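Local structure of dTDP Sugar Isomerase (Desulfovibrio desulfuricans subsp. desulfuricans str. G20, 3EJK) at residues Gly53-Ser58 / Leu135-Thr140; Thr75-Val80 / Leu115-Pro120; His71-Gln76 / Gln146-Arg151; Arg63-Trp68 / Ala152-Pro157. The protein probably catalyses the 3,5-epimerisation of dTDP-4-dehydro-6-deoxy-D-glucose to dTDP-4-dehydro-L-rhamnose, as a member of the cupin superfamily. All coordinates share one frame; numbering follows the deposited sequence.

Contact 1: residues Gly53-Ser58 / Leu135-Thr140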
loop_
_atom_site.group_PDB
_atom_site.type_symbol
_atom_site.label_atom_id
_atom_site.label_comp_id
_atom_site.label_asym_id
_atom_site.label_seq_id
_atom_site.Cartn_x
_atom_site.Cartn_y
_atom_site.Cartn_z
ATOM N N GLY A 53 2.387 -13.500 -1.256
ATOM C CA GLY A 53 2.547 -13.943 0.121
ATOM C C GLY A 53 1.832 -12.999 1.064
ATOM O O GLY A 53 0.950 -13.397 1.844
ATOM N N GLU A 54 2.204 -11.732 0.962
ATOM C CA GLU A 54 1.630 -10.715 1.843
ATOM C C GLU A 54 1.828 -9.296 1.332
ATOM O O GLU A 54 2.746 -9.004 0.580
ATOM C CB GLU A 54 2.248 -10.872 3.259
ATOM C CG GLU A 54 1.821 -9.821 4.290
ATOM C CD GLU A 54 2.295 -10.097 5.703
ATOM O OE1 GLU A 54 3.116 -11.038 5.883
ATOM O OE2 GLU A 54 1.834 -9.379 6.646
ATOM N N ILE A 55 0.904 -8.436 1.713
ATOM C CA ILE A 55 1.055 -6.995 1.490
ATOM C C ILE A 55 0.860 -6.309 2.835
ATOM O O ILE A 55 -0.155 -6.515 3.520
ATOM C CB ILE A 55 0.080 -6.390 0.451
ATOM C CG1 ILE A 55 0.233 -4.852 0.423
ATOM C CG2 ILE A 55 -1.343 -6.734 0.759
ATOM C CD1 ILE A 55 1.554 -4.338 -0.192
ATOM N N TYR A 56 1.897 -5.573 3.237
ATOM C CA TYR A 56 1.870 -4.747 4.448
ATOM C C TYR A 56 2.598 -3.427 4.199
ATOM O O TYR A 56 3.295 -3.251 3.205
ATOM C CB TYR A 56 2.512 -5.444 5.663
ATOM C CG TYR A 56 4.019 -5.561 5.618
ATOM C CD1 TYR A 56 4.633 -6.635 4.988
ATOM C CD2 TYR A 56 4.839 -4.589 6.205
ATOM C CE1 TYR A 56 6.025 -6.745 4.949
ATOM C CE2 TYR A 56 6.225 -4.687 6.151
ATOM C CZ TYR A 56 6.807 -5.762 5.518
ATOM O OH TYR A 56 8.170 -5.872 5.465
ATOM N N PHE A 57 2.433 -2.545 5.164
ATOM C CA PHE A 57 3.063 -1.229 5.166
ATOM C C PHE A 57 3.889 -1.003 6.407
ATOM O O PHE A 57 3.665 -1.594 7.474
ATOM C CB PHE A 57 2.019 -0.123 5.090
ATOM C CG PHE A 57 0.977 -0.377 4.080
ATOM C CD1 PHE A 57 1.278 -0.290 2.737
ATOM C CD2 PHE A 57 -0.302 -0.741 4.464
ATOM C CE1 PHE A 57 0.313 -0.547 1.785
ATOM C CE2 PHE A 57 -1.290 -0.992 3.508
ATOM C CZ PHE A 57 -0.977 -0.894 2.166
ATOM N N SER A 58 4.857 -0.126 6.213
ATOM C CA SER A 58 5.752 0.278 7.263
ATOM C C SER A 58 5.867 1.785 7.259
ATOM O O SER A 58 6.309 2.393 6.284
ATOM C CB SER A 58 7.131 -0.359 7.064
ATOM O OG SER A 58 8.025 -0.015 8.097
ATOM N N LEU A 135 5.771 6.178 3.955
ATOM C CA LEU A 135 4.980 4.942 4.012
ATOM C C LEU A 135 5.553 4.006 2.975
ATOM O O LEU A 135 5.482 4.256 1.778
ATOM C CB LEU A 135 3.492 5.157 3.721
ATOM C CG LEU A 135 2.702 3.870 4.012
ATOM C CD1 LEU A 135 2.514 3.705 5.554
ATOM C CD2 LEU A 135 1.382 3.856 3.305
ATOM N N VAL A 136 6.155 2.945 3.471
ATOM C CA VAL A 136 6.760 1.933 2.635
ATOM C C VAL A 136 5.757 0.799 2.503
ATOM O O VAL A 136 5.200 0.341 3.492
ATOM C CB VAL A 136 8.069 1.385 3.296
ATOM C CG1 VAL A 136 8.751 0.400 2.398
ATOM C CG2 VAL A 136 9.021 2.533 3.666
ATOM N N ALA A 137 5.515 0.380 1.269
ATOM C CA ALA A 137 4.658 -0.761 1.004
ATOM C C ALA A 137 5.544 -1.908 0.579
ATOM O O ALA A 137 6.521 -1.738 -0.144
ATOM C CB ALA A 137 3.617 -0.444 -0.076
ATOM N N ASN A 138 5.200 -3.092 1.054
ATOM C CA ASN A 138 5.961 -4.285 0.709
ATOM C C ASN A 138 5.037 -5.425 0.326
ATOM O O ASN A 138 4.141 -5.776 1.069
ATOM C CB ASN A 138 6.851 -4.704 1.887
ATOM C CG ASN A 138 7.873 -5.750 1.503
ATOM O OD1 ASN A 138 8.001 -6.097 0.336
ATOM N ND2 ASN A 138 8.610 -6.261 2.491
ATOM N N CYS A 139 5.235 -5.951 -0.867
ATOM C CA CYS A 139 4.481 -7.093 -1.327
ATOM C C CYS A 139 5.483 -8.243 -1.399
ATOM O O CYS A 139 6.336 -8.297 -2.293
ATOM C CB CYS A 139 3.852 -6.843 -2.694
ATOM S SG CYS A 139 2.760 -8.194 -3.250
ATOM N N THR A 140 5.362 -9.149 -0.437
ATOM C CA THR A 140 6.287 -10.259 -0.318
ATOM C C THR A 140 5.687 -11.520 -0.914
ATOM O O THR A 140 4.461 -11.669 -1.052
ATOM C CB THR A 140 6.665 -10.479 1.134
ATOM O OG1 THR A 140 5.515 -10.932 1.833
ATOM C CG2 THR A 140 7.144 -9.198 1.736
HETATM O O HOH W 1 5.582 -10.416 4.871
#
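Leu-135 CD1 packs on Phe-57 CB at 3.9 Å, at the start of an antiparallel ladder. Val-136 and Ser-58 then bond reciprocally through their backbones. Ala-137 CB touches the edge of the Phe-57 ring, 3.7 Å from CD1. On the other face Asn-138 lies side by side with Tyr-56. Its CB sits over the tyrosine ring in a CH-pi contact, offset toward the rim, and its ND2 donates to Tyr-56 OH at 3.0 Å, nearly straight (164°) and in the amide plane. Tyr-56 meets it with CG between the backbone N and carbonyl carbon (chi1 72°). Cys-139 faces Ile-55, CB to CD1 4.2 Å. At Thr-140 a classic beta bulge forms, its O accepting both Gly-53 N (2.8 Å) and Glu-54 N (3.0 Å). A water donates to Thr-140 OG1, itself bonded to Ile-142 O, and to Glu-54 OE1, which also accepts His-144 N. Asn-138 also gives ND2 to Gln-76 OE1 and takes Leu-77 N on OD1, which fixes its rotation and would thereby help to place the Tyr-56 hydroxyl. That hydroxyl and Ser-58 OG, also bonded to Lys-66 NZ, bond a citrate likely picked up during crystallisation, consistent with a pocket on this face.

Contact 2: residues Thr75-Val80 / Leu115-Pro120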
loop_
_atom_site.group_PDB
_atom_site.type_symbol
_atom_site.label_atom_id
_atom_site.label_comp_id
_atom_site.label_asym_id
_atom_site.label_seq_id
_atom_site.Cartn_x
_atom_site.Cartn_y
_atom_site.Cartn_z
ATOM N N THR A 75 11.599 -12.789 -0.711
ATOM C CA THR A 75 11.972 -11.646 -1.548
ATOM C C THR A 75 11.054 -10.472 -1.222
ATOM O O THR A 75 9.845 -10.643 -1.060
ATOM C CB THR A 75 11.825 -11.968 -3.046
ATOM O OG1 THR A 75 12.742 -12.993 -3.383
ATOM C CG2 THR A 75 12.073 -10.746 -3.937
ATOM N N GLN A 76 11.644 -9.280 -1.168
ATOM C CA GLN A 76 10.901 -8.051 -0.881
ATOM C C GLN A 76 10.663 -7.278 -2.168
ATOM O O GLN A 76 11.483 -7.302 -3.095
ATOM C CB GLN A 76 11.675 -7.125 0.077
ATOM C CG GLN A 76 12.454 -7.803 1.201
ATOM C CD GLN A 76 11.639 -8.762 2.044
ATOM O OE1 GLN A 76 10.495 -8.479 2.417
ATOM N NE2 GLN A 76 12.260 -9.890 2.412
ATOM N N LEU A 77 9.494 -6.641 -2.218
ATOM C CA LEU A 77 9.112 -5.720 -3.311
ATOM C C LEU A 77 8.554 -4.450 -2.665
ATOM O O LEU A 77 7.391 -4.378 -2.264
ATOM C CB LEU A 77 8.117 -6.320 -4.308
ATOM C CG LEU A 77 8.643 -7.453 -5.188
ATOM C CD1 LEU A 77 7.508 -8.026 -6.028
ATOM C CD2 LEU A 77 9.763 -6.972 -6.053
ATOM N N PHE A 78 9.451 -3.476 -2.550
ATOM C CA PHE A 78 9.198 -2.177 -1.924
ATOM C C PHE A 78 8.705 -1.130 -2.898
ATOM O O PHE A 78 9.247 -0.953 -3.989
ATOM C CB PHE A 78 10.494 -1.574 -1.349
ATOM C CG PHE A 78 10.901 -2.079 0.012
ATOM C CD1 PHE A 78 10.387 -3.227 0.552
ATOM C CD2 PHE A 78 11.896 -1.397 0.718
ATOM C CE1 PHE A 78 10.798 -3.676 1.807
ATOM C CE2 PHE A 78 12.334 -1.855 1.969
ATOM C CZ PHE A 78 11.776 -3.007 2.500
ATOM N N ALA A 79 7.693 -0.408 -2.438
ATOM C CA ALA A 79 7.235 0.823 -3.106
ATOM C C ALA A 79 6.998 1.843 -2.009
ATOM O O ALA A 79 6.678 1.479 -0.892
ATOM C CB ALA A 79 5.998 0.626 -3.986
ATOM N N VAL A 80 7.230 3.113 -2.329
ATOM C CA VAL A 80 7.099 4.202 -1.348
ATOM C C VAL A 80 6.127 5.272 -1.875
ATOM O O VAL A 80 6.533 6.273 -2.473
ATOM C CB VAL A 80 8.475 4.816 -1.017
ATOM C CG1 VAL A 80 8.322 5.976 -0.047
ATOM C CG2 VAL A 80 9.434 3.720 -0.412
ATOM N N LEU A 115 9.887 0.419 -8.050
ATOM C CA LEU A 115 9.740 -0.836 -7.319
ATOM C C LEU A 115 11.146 -1.425 -7.146
ATOM O O LEU A 115 11.886 -1.594 -8.106
ATOM C CB LEU A 115 8.843 -1.823 -8.062
ATOM C CG LEU A 115 8.391 -3.037 -7.233
ATOM C CD1 LEU A 115 7.360 -2.594 -6.263
ATOM C CD2 LEU A 115 7.809 -4.149 -8.130
ATOM N N LEU A 116 11.491 -1.678 -5.897
ATOM C CA LEU A 116 12.796 -2.239 -5.512
ATOM C C LEU A 116 12.633 -3.692 -5.087
ATOM O O LEU A 116 11.909 -4.007 -4.161
ATOM C CB LEU A 116 13.384 -1.444 -4.344
ATOM C CG LEU A 116 14.622 -2.017 -3.653
ATOM C CD1 LEU A 116 15.751 -2.072 -4.691
ATOM C CD2 LEU A 116 15.014 -1.220 -2.389
ATOM N N ARG A 117 13.314 -4.566 -5.813
ATOM C CA ARG A 117 13.335 -5.991 -5.516
ATOM C C ARG A 117 14.550 -6.288 -4.656
ATOM O O ARG A 117 15.674 -5.945 -5.022
ATOM C CB ARG A 117 13.405 -6.801 -6.824
ATOM C CG ARG A 117 13.502 -8.288 -6.599
ATOM C CD ARG A 117 13.787 -9.030 -7.902
ATOM N NE ARG A 117 13.665 -10.459 -7.676
ATOM C CZ ARG A 117 14.686 -11.291 -7.511
ATOM N NH1 ARG A 117 15.931 -10.855 -7.600
ATOM N NH2 ARG A 117 14.448 -12.577 -7.290
ATOM N N ILE A 118 14.318 -6.889 -3.489
ATOM C CA ILE A 118 15.425 -7.247 -2.587
ATOM C C ILE A 118 15.458 -8.768 -2.500
ATOM O O ILE A 118 14.534 -9.384 -1.961
ATOM C CB ILE A 118 15.256 -6.657 -1.176
ATOM C CG1 ILE A 118 15.147 -5.134 -1.242
ATOM C CG2 ILE A 118 16.476 -7.065 -0.253
ATOM C CD1 ILE A 118 14.824 -4.488 0.103
ATOM N N PRO A 119 16.521 -9.400 -3.020
ATOM C CA PRO A 119 16.433 -10.860 -2.985
ATOM C C PRO A 119 16.745 -11.461 -1.616
ATOM O O PRO A 119 17.189 -10.752 -0.715
ATOM C CB PRO A 119 17.457 -11.310 -4.040
ATOM C CG PRO A 119 18.327 -10.149 -4.300
ATOM C CD PRO A 119 17.718 -8.911 -3.726
ATOM N N PRO A 120 16.449 -12.748 -1.427
ATOM C CA PRO A 120 16.803 -13.282 -0.119
ATOM C C PRO A 120 18.284 -13.265 0.202
ATOM O O PRO A 120 19.156 -13.224 -0.679
ATOM C CB PRO A 120 16.294 -14.734 -0.154
ATOM C CG PRO A 120 15.980 -15.045 -1.534
ATOM C CD PRO A 120 15.885 -13.766 -2.325
HETATM O O HOH W 2 14.692 -10.417 0.893
#
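Phe-78 and Ile-118 meet on one face of an antiparallel strand pair, where the isoleucine methyl CD1 lies over the phenyl ring, 4.2 Å from its centroid and only 13° off the ring normal, in a CH-pi contact displaced toward the rim. The same isoleucine packs its CB against Gln-76 CB at 3.8 Å. On the other face Leu-77 CD2 presses on Arg-117 CB (3.7 Å) and reaches Leu-115 CD2 (4.0 Å); farther along, Thr-75 CG2 lies 3.9 Å from Arg-117 CG. Behind these groups stand four backbone bonds: Gln-76 and Ile-118 exchange one pair, Phe-78 and Leu-116 the other, fixing which side chains face each other. The next layer is polar. Gln-76, bent at chi2 (-53°), gives NE2 to a water 2.9 Å away that also lies within hydrogen-bonding distance of Ile-118 O, its OE1 being held by Asn-138 of the adjoining strand 134-140. Arg-117, extended from CG to NE, sends NH1 to Gly-22 O. Outermost, the ring of Phe-126 meets that of Phe-78 at about 90°, and Leu-107 of strand 102-108 packs against Phe-78 and Leu-116. With strand 76-82 flanked by strands 114-118 and 134-140, and a second sheet packed on the Phe-78 face, the layout is that of the cupin beta-barrel core.

Contact 3: residues His71-Gln76 / Gln146-Arg151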
loop_
_atom_site.group_PDB
_atom_site.type_symbol
_atom_site.label_atom_id
_atom_site.label_comp_id
_atom_site.label_asym_id
_atom_site.label_seq_id
_atom_site.Cartn_x
_atom_site.Cartn_y
_atom_site.Cartn_z
ATOM N N HIS A 71 16.186 -11.902 5.209
ATOM C CA HIS A 71 15.299 -13.083 5.127
ATOM C C HIS A 71 16.014 -14.220 4.424
ATOM O O HIS A 71 16.769 -13.995 3.473
ATOM C CB HIS A 71 13.996 -12.771 4.385
ATOM C CG HIS A 71 13.060 -11.904 5.153
ATOM N ND1 HIS A 71 11.952 -12.403 5.805
ATOM C CD2 HIS A 71 13.081 -10.574 5.399
ATOM C CE1 HIS A 71 11.328 -11.409 6.413
ATOM N NE2 HIS A 71 11.981 -10.287 6.163
ATOM N N SER A 72 15.761 -15.433 4.909
ATOM C CA SER A 72 16.354 -16.659 4.348
ATOM C C SER A 72 15.821 -17.070 2.984
ATOM O O SER A 72 16.579 -17.566 2.147
ATOM C CB SER A 72 16.161 -17.861 5.268
ATOM O OG SER A 72 16.708 -17.595 6.519
ATOM N N LEU A 73 14.521 -16.906 2.778
ATOM C CA LEU A 73 13.908 -17.309 1.508
ATOM C C LEU A 73 13.134 -16.226 0.812
ATOM O O LEU A 73 13.027 -16.215 -0.408
ATOM C CB LEU A 73 12.888 -18.414 1.726
ATOM C CG LEU A 73 13.273 -19.847 2.004
ATOM C CD1 LEU A 73 13.901 -19.987 3.371
ATOM C CD2 LEU A 73 11.961 -20.664 1.865
HETATM N N MSE A 74 12.552 -15.351 1.624
HETATM C CA MSE A 74 11.663 -14.301 1.148
HETATM C C MSE A 74 12.334 -13.218 0.316
HETATM O O MSE A 74 13.459 -12.793 0.600
HETATM C CB MSE A 74 10.958 -13.639 2.345
HETATM C CG MSE A 74 9.855 -12.705 1.970
HETATM SE SE MSE A 74 9.201 -11.657 3.493
HETATM C CE MSE A 74 8.617 -13.086 4.631
ATOM N N THR A 75 11.599 -12.789 -0.711
ATOM C CA THR A 75 11.972 -11.646 -1.548
ATOM C C THR A 75 11.054 -10.472 -1.222
ATOM O O THR A 75 9.845 -10.643 -1.060
ATOM C CB THR A 75 11.825 -11.968 -3.046
ATOM O OG1 THR A 75 12.742 -12.993 -3.383
ATOM C CG2 THR A 75 12.073 -10.746 -3.937
ATOM N N GLN A 76 11.644 -9.280 -1.168
ATOM C CA GLN A 76 10.901 -8.051 -0.881
ATOM C C GLN A 76 10.663 -7.278 -2.168
ATOM O O GLN A 76 11.483 -7.302 -3.095
ATOM C CB GLN A 76 11.675 -7.125 0.077
ATOM C CG GLN A 76 12.454 -7.803 1.201
ATOM C CD GLN A 76 11.639 -8.762 2.044
ATOM O OE1 GLN A 76 10.495 -8.479 2.417
ATOM N NE2 GLN A 76 12.260 -9.890 2.412
ATOM N N GLN A 146 7.820 -16.725 11.877
ATOM C CA GLN A 146 8.877 -16.783 12.893
ATOM C C GLN A 146 10.029 -17.650 12.455
ATOM O O GLN A 146 9.859 -18.763 11.949
ATOM C CB GLN A 146 8.356 -17.322 14.238
ATOM N N GLY A 147 11.213 -17.113 12.666
ATOM C CA GLY A 147 12.448 -17.819 12.386
ATOM C C GLY A 147 12.981 -17.725 10.974
ATOM O O GLY A 147 14.092 -18.158 10.706
ATOM N N GLU A 148 12.193 -17.173 10.070
ATOM C CA GLU A 148 12.630 -17.105 8.664
ATOM C C GLU A 148 13.449 -15.834 8.390
ATOM O O GLU A 148 14.126 -15.701 7.368
ATOM C CB GLU A 148 11.419 -17.217 7.719
ATOM C CG GLU A 148 11.758 -17.272 6.219
ATOM C CD GLU A 148 11.868 -15.910 5.567
ATOM O OE1 GLU A 148 11.241 -14.941 6.076
ATOM O OE2 GLU A 148 12.534 -15.827 4.512
ATOM N N SER A 149 13.383 -14.904 9.324
ATOM C CA SER A 149 14.121 -13.649 9.180
ATOM C C SER A 149 15.076 -13.445 10.318
ATOM O O SER A 149 14.971 -14.052 11.374
ATOM C CB SER A 149 13.216 -12.430 9.077
ATOM O OG SER A 149 12.628 -12.124 10.323
ATOM N N GLU A 150 15.995 -12.536 10.061
ATOM C CA GLU A 150 17.067 -12.215 10.988
ATOM C C GLU A 150 17.246 -10.710 11.077
ATOM O O GLU A 150 17.025 -9.995 10.112
ATOM C CB GLU A 150 18.366 -12.868 10.468
ATOM C CG GLU A 150 19.593 -12.575 11.246
ATOM C CD GLU A 150 20.837 -13.233 10.651
ATOM O OE1 GLU A 150 20.743 -13.772 9.531
ATOM O OE2 GLU A 150 21.905 -13.210 11.304
ATOM N N ARG A 151 17.640 -10.247 12.245
ATOM C CA ARG A 151 17.933 -8.834 12.442
ATOM C C ARG A 151 19.301 -8.628 13.041
ATOM O O ARG A 151 19.916 -9.533 13.620
ATOM C CB ARG A 151 16.899 -8.147 13.346
ATOM C CG ARG A 151 16.794 -8.739 14.755
ATOM C CD ARG A 151 15.859 -7.948 15.673
#
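His-71 and Ser-149 form an antiparallel non-hydrogen-bonded bridge with their CA atoms 4.3 Å apart, and next to it Ser-72 N donates almost straight to Glu-148 O. This is the edge of the five-stranded cupin sheet, where short strand 149-151 pairs with the end of strand 65-71, and it carries a His-carboxylate hydrogen bond. Glu-148, with CG anti to the backbone N and its chain bent at chi2 (-88°), turns its carboxylate back to the loop after His-71. Glu-148 OE1 accepts the N-H of His-71 ND1 at 2.6 Å with an N-H...O angle of 171°, on the syn side of the oxygen and somewhat out of the carboxylate plane, while the oxygen lies in the plane of the imidazole. Glu-148 OE2 is gripped twice by backbone amides, accepting Leu-73 N at 2.8 Å on its anti lone pair and Met-74 N at 2.9 Å on the syn side, out of the carboxylate plane. Three bonds therefore hold the carboxylate, and the bond to ND1 helps fix the imidazole rotation, together with the packing on both faces. NE2 is hydrogen-bonded to a bound citrate, consistent with a pocket here. The SE atom of Met-74, a selenomethionine, stands 3.5 Å above the ring plane on one side, and on the opposite side Ser-149 CB makes a CH-pi contact 3.6 Å from the ring centroid.

Contact 4: residues Arg63-Trp68 / Ala152-Pro157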
loop_
_atom_site.group_PDB
_atom_site.type_symbol
_atom_site.label_atom_id
_atom_site.label_comp_id
_atom_site.label_asym_id
_atom_site.label_seq_id
_atom_site.Cartn_x
_atom_site.Cartn_y
_atom_site.Cartn_z
ATOM N N ARG A 63 13.529 11.052 9.537
ATOM C CA ARG A 63 14.915 10.893 10.015
ATOM C C ARG A 63 15.099 9.649 10.836
ATOM O O ARG A 63 16.168 9.430 11.369
ATOM C CB ARG A 63 15.425 12.098 10.811
ATOM C CG ARG A 63 15.211 13.446 10.157
ATOM C CD ARG A 63 15.822 13.562 8.808
ATOM N NE ARG A 63 15.465 14.847 8.218
ATOM C CZ ARG A 63 16.258 15.911 8.164
ATOM N NH1 ARG A 63 17.494 15.852 8.623
ATOM N NH2 ARG A 63 15.820 17.027 7.607
ATOM N N ARG A 64 14.043 8.852 10.923
ATOM C CA ARG A 64 14.077 7.563 11.614
ATOM C C ARG A 64 14.600 6.442 10.701
ATOM O O ARG A 64 14.367 6.395 9.479
ATOM C CB ARG A 64 12.705 7.212 12.196
ATOM C CG ARG A 64 12.209 8.220 13.251
ATOM C CD ARG A 64 13.171 8.418 14.377
ATOM N NE ARG A 64 13.423 7.173 15.097
ATOM C CZ ARG A 64 12.719 6.755 16.134
ATOM N NH1 ARG A 64 11.725 7.485 16.584
ATOM N NH2 ARG A 64 13.015 5.611 16.724
ATOM N N VAL A 65 15.323 5.542 11.341
ATOM C CA VAL A 65 15.974 4.399 10.672
ATOM C C VAL A 65 15.415 3.043 11.082
ATOM O O VAL A 65 15.173 2.783 12.261
ATOM C CB VAL A 65 17.472 4.388 11.023
ATOM C CG1 VAL A 65 18.187 3.176 10.413
ATOM C CG2 VAL A 65 18.136 5.709 10.598
ATOM N N LYS A 66 15.202 2.192 10.089
ATOM C CA LYS A 66 14.817 0.796 10.326
ATOM C C LYS A 66 15.837 -0.107 9.659
ATOM O O LYS A 66 15.815 -0.331 8.447
ATOM C CB LYS A 66 13.413 0.481 9.817
ATOM C CG LYS A 66 12.310 1.223 10.560
ATOM C CD LYS A 66 10.933 0.735 10.122
ATOM C CE LYS A 66 9.828 1.349 10.979
ATOM N NZ LYS A 66 8.522 0.637 10.831
ATOM N N ALA A 67 16.759 -0.594 10.470
ATOM C CA ALA A 67 17.870 -1.429 9.965
ATOM C C ALA A 67 18.385 -2.329 11.088
ATOM O O ALA A 67 18.302 -1.944 12.248
ATOM C CB ALA A 67 18.986 -0.531 9.461
ATOM N N TRP A 68 18.899 -3.527 10.816
ATOM C CA TRP A 68 19.022 -4.154 9.516
ATOM C C TRP A 68 18.222 -5.431 9.553
ATOM O O TRP A 68 18.052 -6.038 10.607
ATOM C CB TRP A 68 20.464 -4.565 9.242
ATOM C CG TRP A 68 21.437 -3.444 9.120
ATOM C CD1 TRP A 68 22.209 -2.921 10.103
ATOM C CD2 TRP A 68 21.744 -2.717 7.933
ATOM N NE1 TRP A 68 22.980 -1.897 9.608
ATOM C CE2 TRP A 68 22.708 -1.748 8.274
ATOM C CE3 TRP A 68 21.280 -2.773 6.614
ATOM C CZ2 TRP A 68 23.238 -0.877 7.347
ATOM C CZ3 TRP A 68 21.807 -1.913 5.697
ATOM C CH2 TRP A 68 22.782 -0.976 6.058
ATOM N N ALA A 152 19.722 -7.385 12.889
ATOM C CA ALA A 152 20.984 -6.855 13.429
ATOM C C ALA A 152 20.791 -5.404 13.873
ATOM O O ALA A 152 20.007 -4.676 13.272
ATOM C CB ALA A 152 22.109 -6.941 12.392
ATOM N N PRO A 153 21.483 -4.986 14.935
ATOM C CA PRO A 153 21.391 -3.569 15.347
ATOM C C PRO A 153 21.734 -2.660 14.171
ATOM O O PRO A 153 22.513 -3.035 13.305
ATOM C CB PRO A 153 22.440 -3.438 16.443
ATOM C CG PRO A 153 22.646 -4.852 16.967
ATOM C CD PRO A 153 22.385 -5.773 15.793
ATOM N N GLN A 154 21.141 -1.480 14.151
ATOM C CA GLN A 154 21.315 -0.571 13.020
ATOM C C GLN A 154 22.750 -0.102 12.849
ATOM O O GLN A 154 23.082 0.450 11.813
ATOM C CB GLN A 154 20.390 0.638 13.091
ATOM C CG GLN A 154 20.748 1.654 14.124
ATOM C CD GLN A 154 19.864 2.886 13.990
ATOM O OE1 GLN A 154 18.657 2.789 14.128
ATOM N NE2 GLN A 154 20.471 4.043 13.718
ATOM N N ASP A 155 23.563 -0.323 13.871
ATOM C CA ASP A 155 25.002 0.055 13.844
ATOM C C ASP A 155 25.926 -1.152 13.820
ATOM O O ASP A 155 27.134 -1.053 14.090
ATOM C CB ASP A 155 25.391 1.019 14.973
ATOM C CG ASP A 155 25.120 0.460 16.358
ATOM O OD1 ASP A 155 24.669 -0.702 16.490
ATOM O OD2 ASP A 155 25.340 1.212 17.313
ATOM N N ALA A 156 25.358 -2.292 13.471
ATOM C CA ALA A 156 26.139 -3.539 13.400
ATOM C C ALA A 156 27.450 -3.307 12.651
ATOM O O ALA A 156 27.455 -2.925 11.481
ATOM C CB ALA A 156 25.329 -4.669 12.760
ATOM N N PRO A 157 28.587 -3.541 13.315
ATOM C CA PRO A 157 29.818 -3.197 12.619
ATOM C C PRO A 157 30.198 -4.087 11.453
ATOM O O PRO A 157 31.098 -3.744 10.707
ATOM C CB PRO A 157 30.890 -3.261 13.716
ATOM C CG PRO A 157 30.297 -4.036 14.801
ATOM C CD PRO A 157 28.814 -3.839 14.732
HETATM O O HOH W 3 25.744 -1.079 10.414
#
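A type I beta turn from Pro-153 to Ala-156, closed by Ala-156 N to Pro-153 O, lies against the indole edge of Trp-68 at the end of the 63-68 segment. The indole is met at its edge: Pro-153 O lies in the ring plane, 3.2 Å from Trp-68 CD1. Beside it the single proton of Trp-68 NE1 goes mainly to a water at 3.0 Å, which lies 2.7 Å from Ala-156 O, with a weak, bent (127°) secondary bond to Gln-154 O. The backbones pair here as well: Trp-68 and Ala-152 exchange two N-H...O bonds, Trp-68 N to Ala-152 O being 2.9 Å. The peptide bond between Ala-67 and Trp-68 is cis, and Ala-67 CB sits over one face of the indole. Farther out the Gln-154 chain, extended beyond CG, carries its OE1 to 3.7 Å from Val-65 CB. In the fold, strand 65-71 runs between strand 123-128 and the final short strand 149-151. The turn follows 149-151 after Ala-152, Trp-123 packs on both Trp-68 and Ala-152, the Trp-163 ring meets that of Trp-68 with planes about 45° apart, and Ile-159 touches Trp-68.

Contacts 1 and 2 are buried strand pairs of one sheet, joined where strands 134-140 and 76-82 are neighbours, so their chemistry is extended backbone ladders, broken by one bulge in contact 1, with apolar packing and a few buried amides. Contacts 3 and 4 lie farther out, only partly buried, on the other sheet, where strands 149-151 and 65-71 meet; short backbone pairings there are supplemented by side-chain polar groups, a carboxylate held by three N-H groups in contact 3 and an indole N-H in contact 4. Contact 3 shares Thr-75 and Gln-76 with contact 2. Ser-58 of contact 1 bonds Lys-66 of contact 4, and both of those contacts touch the second subunit, which contacts 2 and 3 do not.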